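Local atomic coordinates of beta-N-acetylhexosaminidase (Streptomyces plicatus, PDB entry 1JAK), a protein that hydrolyses terminal non-reducing N-acetylhexosamine residues of beta-N-acetylhexosaminides by substrate-assisted catalysis, as a family 20 glycoside hydrolase. Residues L24-P29 / Y485-A490; A30-D35 / E152-Y157. All blocks are in the same frame, centred on the assembly; numbering follows the deposited sequence.

Contact 1 joins the loop 24-29 to helix 482-490, close to the C-terminus. Contact 2 joins the residues that follow directly, 30-35, to the end of strand 145-153 and the loop after it. Their centres lie about 13 Å apart. The chain between the two ends of contact 1 contains both segments of contact 2. They also touch: Leu24 and Asp25 pack on Val34, and Arg488 approaches Ala30. Glu471 pairs with Arg488 and accepts from Ala30 N; Trp474 packs on Pro29 and donates to Asp153. One short piece of chain, 24-35, thus ties the N-terminal mixed-sheet domain to the helices that follow the last barrel strand, 440-447.

Contact 1 of 2, residues L24-P29 / Y485-A490; sequences LDRVIP and YKVRLA
Ile28 reaches from the loop onto helix 482-490 and makes the tight part of this contact. Its CD1 lies 3.6 Å from Leu489 CA. Ile28 CD1 also meets Tyr485 CE1 at 3.7 Å, and the two side chains cross at about a right angle. CG2 comes to the edge of the tyrosine ring, in its plane. Ile28 CG1 stands beside the backbone N (chi1 -61°), with Arg488 NH1 3.7 Å away. Pro467 and Glu471 of helix 465-474 also border Ile28.

Arg488 is the polar centre. Arg488 CD passes 3.4 Å from Asp25 O. Beyond it the chain bends at chi3 (-78°), which turns NE. Arg488 NH1 donates to Val27 O at 3.0 Å with a bent N-H...O angle of 139°. NH1 also forms a salt bridge to Glu471, so the buried charge has a mate. The loop thereby fastens the N-terminal domain to the helices after the last barrel strand. An alanine in place of Arg488 would probably leave Glu471 without this charge partner and Val27 O without its donor from the helix.

Arg26, at the centre of an inverse gamma turn, begins the looser, partly exposed side. Val487 CG1 sits over one face of its guanidinium, offset toward the rim, 4.1 Å from Arg26 NH2. Exposed Asp25 keeps its OD2 5.4 Å from Arg488 NE, a separation at which any attraction would be modest.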
loop_
_atom_site.group_PDB
_atom_site.type_symbol
_atom_site.label_atom_id
_atom_site.label_comp_id
_atom_site.label_asym_id
_atom_site.label_seq_id
_atom_site.Cartn_x
_atom_site.Cartn_y
_atom_site.Cartn_z
ATOM N N LEU A 24 17.899 10.285 16.183
ATOM C CA LEU A 24 17.996 10.204 14.730
ATOM C C LEU A 24 17.589 8.848 14.155
ATOM O O LEU A 24 17.155 8.764 13.009
ATOM C CB LEU A 24 19.426 10.542 14.289
ATOM C CG LEU A 24 19.709 10.665 12.789
ATOM C CD1 LEU A 24 18.912 11.826 12.208
ATOM C CD2 LEU A 24 21.204 10.884 12.564
ATOM N N ASP A 25 17.720 7.792 14.952
ATOM C CA ASP A 25 17.381 6.447 14.487
ATOM C C ASP A 25 15.940 6.048 14.784
ATOM O O ASP A 25 15.487 4.986 14.352
ATOM C CB ASP A 25 18.299 5.419 15.148
ATOM C CG ASP A 25 17.951 5.191 16.609
ATOM O OD1 ASP A 25 17.993 6.161 17.392
ATOM O OD2 ASP A 25 17.625 4.042 16.977
ATOM N N ARG A 26 15.221 6.886 15.519
ATOM C CA ARG A 26 13.852 6.556 15.891
ATOM C C ARG A 26 12.832 6.846 14.799
ATOM O O ARG A 26 11.981 7.727 14.942
ATOM C CB ARG A 26 13.478 7.287 17.184
ATOM C CG ARG A 26 12.205 6.778 17.846
ATOM C CD ARG A 26 12.231 7.061 19.342
ATOM N NE ARG A 26 13.329 6.352 19.996
ATOM C CZ ARG A 26 13.642 6.474 21.283
ATOM N NH1 ARG A 26 12.942 7.283 22.067
ATOM N NH2 ARG A 26 14.658 5.786 21.786
ATOM N N VAL A 27 12.919 6.090 13.709
ATOM C CA VAL A 27 11.996 6.255 12.590
ATOM C C VAL A 27 11.625 4.890 12.014
ATOM O O VAL A 27 12.352 3.909 12.188
ATOM C CB VAL A 27 12.615 7.112 11.462
ATOM C CG1 VAL A 27 13.206 8.395 12.030
ATOM C CG2 VAL A 27 13.666 6.327 10.734
ATOM N N ILE A 28 10.487 4.835 11.332
ATOM C CA ILE A 28 10.017 3.600 10.714
ATOM C C ILE A 28 9.687 3.920 9.263
ATOM O O ILE A 28 8.957 4.872 8.992
ATOM C CB ILE A 28 8.733 3.068 11.395
ATOM C CG1 ILE A 28 9.002 2.756 12.869
ATOM C CG2 ILE A 28 8.247 1.811 10.674
ATOM C CD1 ILE A 28 7.748 2.407 13.661
ATOM N N PRO A 29 10.223 3.141 8.310
ATOM C CA PRO A 29 11.118 1.985 8.472
ATOM C C PRO A 29 12.488 2.362 9.035
ATOM O O PRO A 29 12.946 3.494 8.884
ATOM C CB PRO A 29 11.254 1.446 7.046
ATOM C CG PRO A 29 9.976 1.862 6.388
ATOM C CD PRO A 29 9.785 3.264 6.909
ATOM N N TYR A 485 12.309 -2.588 17.751
ATOM C CA TYR A 485 11.307 -2.029 16.847
ATOM C C TYR A 485 10.106 -1.509 17.635
ATOM O O TYR A 485 9.579 -0.435 17.337
ATOM C CB TYR A 485 10.814 -3.084 15.847
ATOM C CG TYR A 485 9.634 -2.603 15.022
ATOM C CD1 TYR A 485 9.802 -1.640 14.026
ATOM C CD2 TYR A 485 8.341 -3.059 15.285
ATOM C CE1 TYR A 485 8.711 -1.136 13.314
ATOM C CE2 TYR A 485 7.238 -2.560 14.578
ATOM C CZ TYR A 485 7.435 -1.599 13.599
ATOM O OH TYR A 485 6.360 -1.079 12.916
ATOM N N LYS A 486 9.671 -2.267 18.637
ATOM C CA LYS A 486 8.510 -1.862 19.419
ATOM C C LYS A 486 8.697 -0.507 20.085
ATOM O O LYS A 486 7.718 0.187 20.366
ATOM C CB LYS A 486 8.152 -2.925 20.466
ATOM C CG LYS A 486 9.124 -3.065 21.619
ATOM C CD LYS A 486 8.674 -4.194 22.541
ATOM C CE LYS A 486 9.602 -4.348 23.734
ATOM N NZ LYS A 486 9.163 -5.461 24.621
ATOM N N VAL A 487 9.947 -0.124 20.335
ATOM C CA VAL A 487 10.218 1.173 20.948
ATOM C C VAL A 487 10.004 2.267 19.907
ATOM O O VAL A 487 9.479 3.336 20.216
ATOM C CB VAL A 487 11.662 1.261 21.486
ATOM C CG1 VAL A 487 11.940 2.670 21.992
ATOM C CG2 VAL A 487 11.855 0.254 22.609
ATOM N N ARG A 488 10.417 1.993 18.673
ATOM C CA ARG A 488 10.243 2.955 17.592
ATOM C C ARG A 488 8.760 3.059 17.239
ATOM O O ARG A 488 8.278 4.128 16.861
ATOM C CB ARG A 488 11.067 2.535 16.368
ATOM C CG ARG A 488 12.573 2.703 16.581
ATOM C CD ARG A 488 13.389 2.440 15.317
ATOM N NE ARG A 488 13.561 1.016 15.030
ATOM C CZ ARG A 488 13.015 0.388 13.993
ATOM N NH1 ARG A 488 12.252 1.053 13.134
ATOM N NH2 ARG A 488 13.242 -0.907 13.806
ATOM N N LEU A 489 8.035 1.951 17.373
ATOM C CA LEU A 489 6.604 1.962 17.084
ATOM C C LEU A 489 5.875 2.696 18.205
ATOM O O LEU A 489 4.960 3.480 17.956
ATOM C CB LEU A 489 6.062 0.530 16.962
ATOM C CG LEU A 489 4.587 0.400 16.559
ATOM C CD1 LEU A 489 4.369 1.020 15.180
ATOM C CD2 LEU A 489 4.186 -1.074 16.541
ATOM N N ALA A 490 6.286 2.446 19.444
ATOM C CA ALA A 490 5.669 3.096 20.595
ATOM C C ALA A 490 5.761 4.613 20.468
ATOM O O ALA A 490 4.852 5.337 20.876
ATOM C CB ALA A 490 6.358 2.647 21.880
#

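Contact 2 of 2, residues A30-D35 / E152-Y157; sequences APASVD and EDTPRY. With SO4 (sulfate ion), chain B.
Asp153 turns its carboxylate to the loop residues Pro31 and Ala32. From CB the side chain runs to CG, set anti to the backbone N (chi1 -154°), and Asp153 CG packs 3.6 Å from Pro31 CA. Asp153 OD1 makes the close polar contact. Asp153 OD1 accepts from Ala32 N at 2.9 Å, with an N-H...O angle of 160°. The donor stands above the carboxylate plane, 54° out of it. OD1 also accepts a hydrogen bond from Trp474 NE1, so two N-H groups hold this oxygen. Asp153 OD2 lies 3.7 Å from Pro31 CB, and a weak hydrogen bond links OD2 and Tyr100 OH. The two N-H groups on OD1 are likely to favour the ionised carboxylate.

Beside it, Ala32 CB rests 3.7 Å from Glu152 O. Ser33 and Glu152 pair through their backbones: Glu152 N gives to Ser33 O, while the return bond from Ser33 N is weak. Ser33 CB and Glu152 CB are 4.1 Å apart on one face of the sheet. Glu152 OE1 is hydrogen-bonded to Tyr95 OH.

Further along, Arg156 binds a sulfate ion, probably from the crystallisation liquor. Its NE and NH2 donate to O4 and O2, and NH2 also meets Asp427 in a salt bridge. Ser33 with Glu152 is an antiparallel hydrogen-bonded pair joining strands 33-36 and 145-153, in the mixed sheet of the N-terminal domain of family 20 hexosaminidases.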
loop_
_atom_site.group_PDB
_atom_site.type_symbol
_atom_site.label_atom_id
_atom_site.label_comp_id
_atom_site.label_asym_id
_atom_site.label_seq_id
_atom_site.Cartn_x
_atom_site.Cartn_y
_atom_site.Cartn_z
ATOM N N ALA A 30 13.147 1.406 9.680
ATOM C CA ALA A 30 14.481 1.650 10.212
ATOM C C ALA A 30 15.369 1.997 9.014
ATOM O O ALA A 30 15.359 1.292 8.006
ATOM C CB ALA A 30 15.001 0.394 10.903
ATOM N N PRO A 31 16.134 3.098 9.094
ATOM C CA PRO A 31 16.996 3.444 7.958
ATOM C C PRO A 31 18.176 2.478 7.852
ATOM O O PRO A 31 18.609 1.905 8.854
ATOM C CB PRO A 31 17.449 4.870 8.282
ATOM C CG PRO A 31 16.357 5.397 9.160
ATOM C CD PRO A 31 16.061 4.213 10.051
ATOM N N ALA A 32 18.695 2.310 6.641
ATOM C CA ALA A 32 19.816 1.407 6.398
ATOM C C ALA A 32 21.054 1.805 7.196
ATOM O O ALA A 32 21.801 0.947 7.672
ATOM C CB ALA A 32 20.140 1.376 4.910
ATOM N N SER A 33 21.268 3.108 7.344
ATOM C CA SER A 33 22.419 3.611 8.085
ATOM C C SER A 33 22.088 4.902 8.820
ATOM O O SER A 33 21.574 5.845 8.226
ATOM C CB SER A 33 23.588 3.863 7.132
ATOM O OG SER A 33 24.677 4.454 7.821
ATOM N N VAL A 34 22.385 4.935 10.115
ATOM C CA VAL A 34 22.131 6.116 10.934
ATOM C C VAL A 34 23.404 6.466 11.693
ATOM O O VAL A 34 23.936 5.647 12.444
ATOM C CB VAL A 34 20.999 5.871 11.956
ATOM C CG1 VAL A 34 20.711 7.154 12.726
ATOM C CG2 VAL A 34 19.742 5.392 11.241
ATOM N N ASP A 35 23.889 7.687 11.490
ATOM C CA ASP A 35 25.107 8.147 12.149
ATOM C C ASP A 35 24.855 9.471 12.863
ATOM O O ASP A 35 25.107 10.545 12.316
ATOM C CB ASP A 35 26.221 8.296 11.109
ATOM C CG ASP A 35 27.537 8.733 11.718
ATOM O OD1 ASP A 35 27.745 8.508 12.929
ATOM O OD2 ASP A 35 28.372 9.292 10.975
ATOM N N GLU A 152 21.766 7.518 5.729
ATOM C CA GLU A 152 21.929 7.082 4.345
ATOM C C GLU A 152 20.946 5.928 4.282
ATOM O O GLU A 152 21.060 4.967 5.041
ATOM C CB GLU A 152 23.364 6.633 4.077
ATOM C CG GLU A 152 24.363 7.769 4.243
ATOM C CD GLU A 152 25.695 7.491 3.581
ATOM O OE1 GLU A 152 25.761 7.521 2.333
ATOM O OE2 GLU A 152 26.674 7.237 4.311
ATOM N N ASP A 153 19.987 6.026 3.371
ATOM C CA ASP A 153 18.907 5.050 3.308
ATOM C C ASP A 153 18.521 4.570 1.904
ATOM O O ASP A 153 18.330 5.373 0.997
ATOM C CB ASP A 153 17.706 5.720 3.986
ATOM C CG ASP A 153 16.720 4.744 4.582
ATOM O OD1 ASP A 153 17.002 3.531 4.637
ATOM O OD2 ASP A 153 15.648 5.223 5.013
ATOM N N THR A 154 18.402 3.253 1.740
ATOM C CA THR A 154 17.992 2.651 0.473
ATOM C C THR A 154 17.076 1.475 0.821
ATOM O O THR A 154 17.201 0.892 1.895
ATOM C CB THR A 154 19.193 2.121 -0.338
ATOM O OG1 THR A 154 19.961 1.230 0.481
ATOM C CG2 THR A 154 20.071 3.279 -0.819
ATOM N N PRO A 155 16.149 1.113 -0.082
ATOM C CA PRO A 155 15.215 0.003 0.156
ATOM C C PRO A 155 15.730 -1.407 -0.132
ATOM O O PRO A 155 16.512 -1.625 -1.056
ATOM C CB PRO A 155 14.040 0.362 -0.740
ATOM C CG PRO A 155 14.734 0.934 -1.935
ATOM C CD PRO A 155 15.780 1.846 -1.306
ATOM N N ARG A 156 15.259 -2.361 0.662
ATOM C CA ARG A 156 15.630 -3.765 0.510
ATOM C C ARG A 156 14.874 -4.394 -0.658
ATOM O O ARG A 156 15.457 -5.117 -1.473
ATOM C CB ARG A 156 15.307 -4.524 1.799
ATOM C CG ARG A 156 15.624 -6.013 1.748
ATOM C CD ARG A 156 15.208 -6.701 3.035
ATOM N NE ARG A 156 15.618 -8.104 3.050
ATOM C CZ ARG A 156 15.315 -8.965 4.016
ATOM N NH1 ARG A 156 14.590 -8.580 5.058
ATOM N NH2 ARG A 156 15.757 -10.215 3.947
ATOM N N TYR A 157 13.572 -4.111 -0.732
ATOM C CA TYR A 157 12.702 -4.639 -1.783
ATOM C C TYR A 157 12.058 -3.522 -2.594
ATOM O O TYR A 157 11.782 -2.447 -2.064
ATOM C CB TYR A 157 11.590 -5.493 -1.167
ATOM C CG TYR A 157 12.075 -6.766 -0.522
ATOM C CD1 TYR A 157 12.552 -7.822 -1.297
ATOM C CD2 TYR A 157 12.056 -6.918 0.865
ATOM C CE1 TYR A 157 12.997 -9.001 -0.707
ATOM C CE2 TYR A 157 12.501 -8.095 1.466
ATOM C CZ TYR A 157 12.968 -9.130 0.671
ATOM O OH TYR A 157 13.405 -10.297 1.257
HETATM S S SO4 B . 17.717 -10.184 0.535
HETATM O O1 SO4 B . 17.176 -11.132 -0.459
HETATM O O2 SO4 B . 17.773 -10.835 1.859
HETATM O O3 SO4 B . 19.076 -9.774 0.129
HETATM O O4 SO4 B . 16.849 -8.991 0.604
#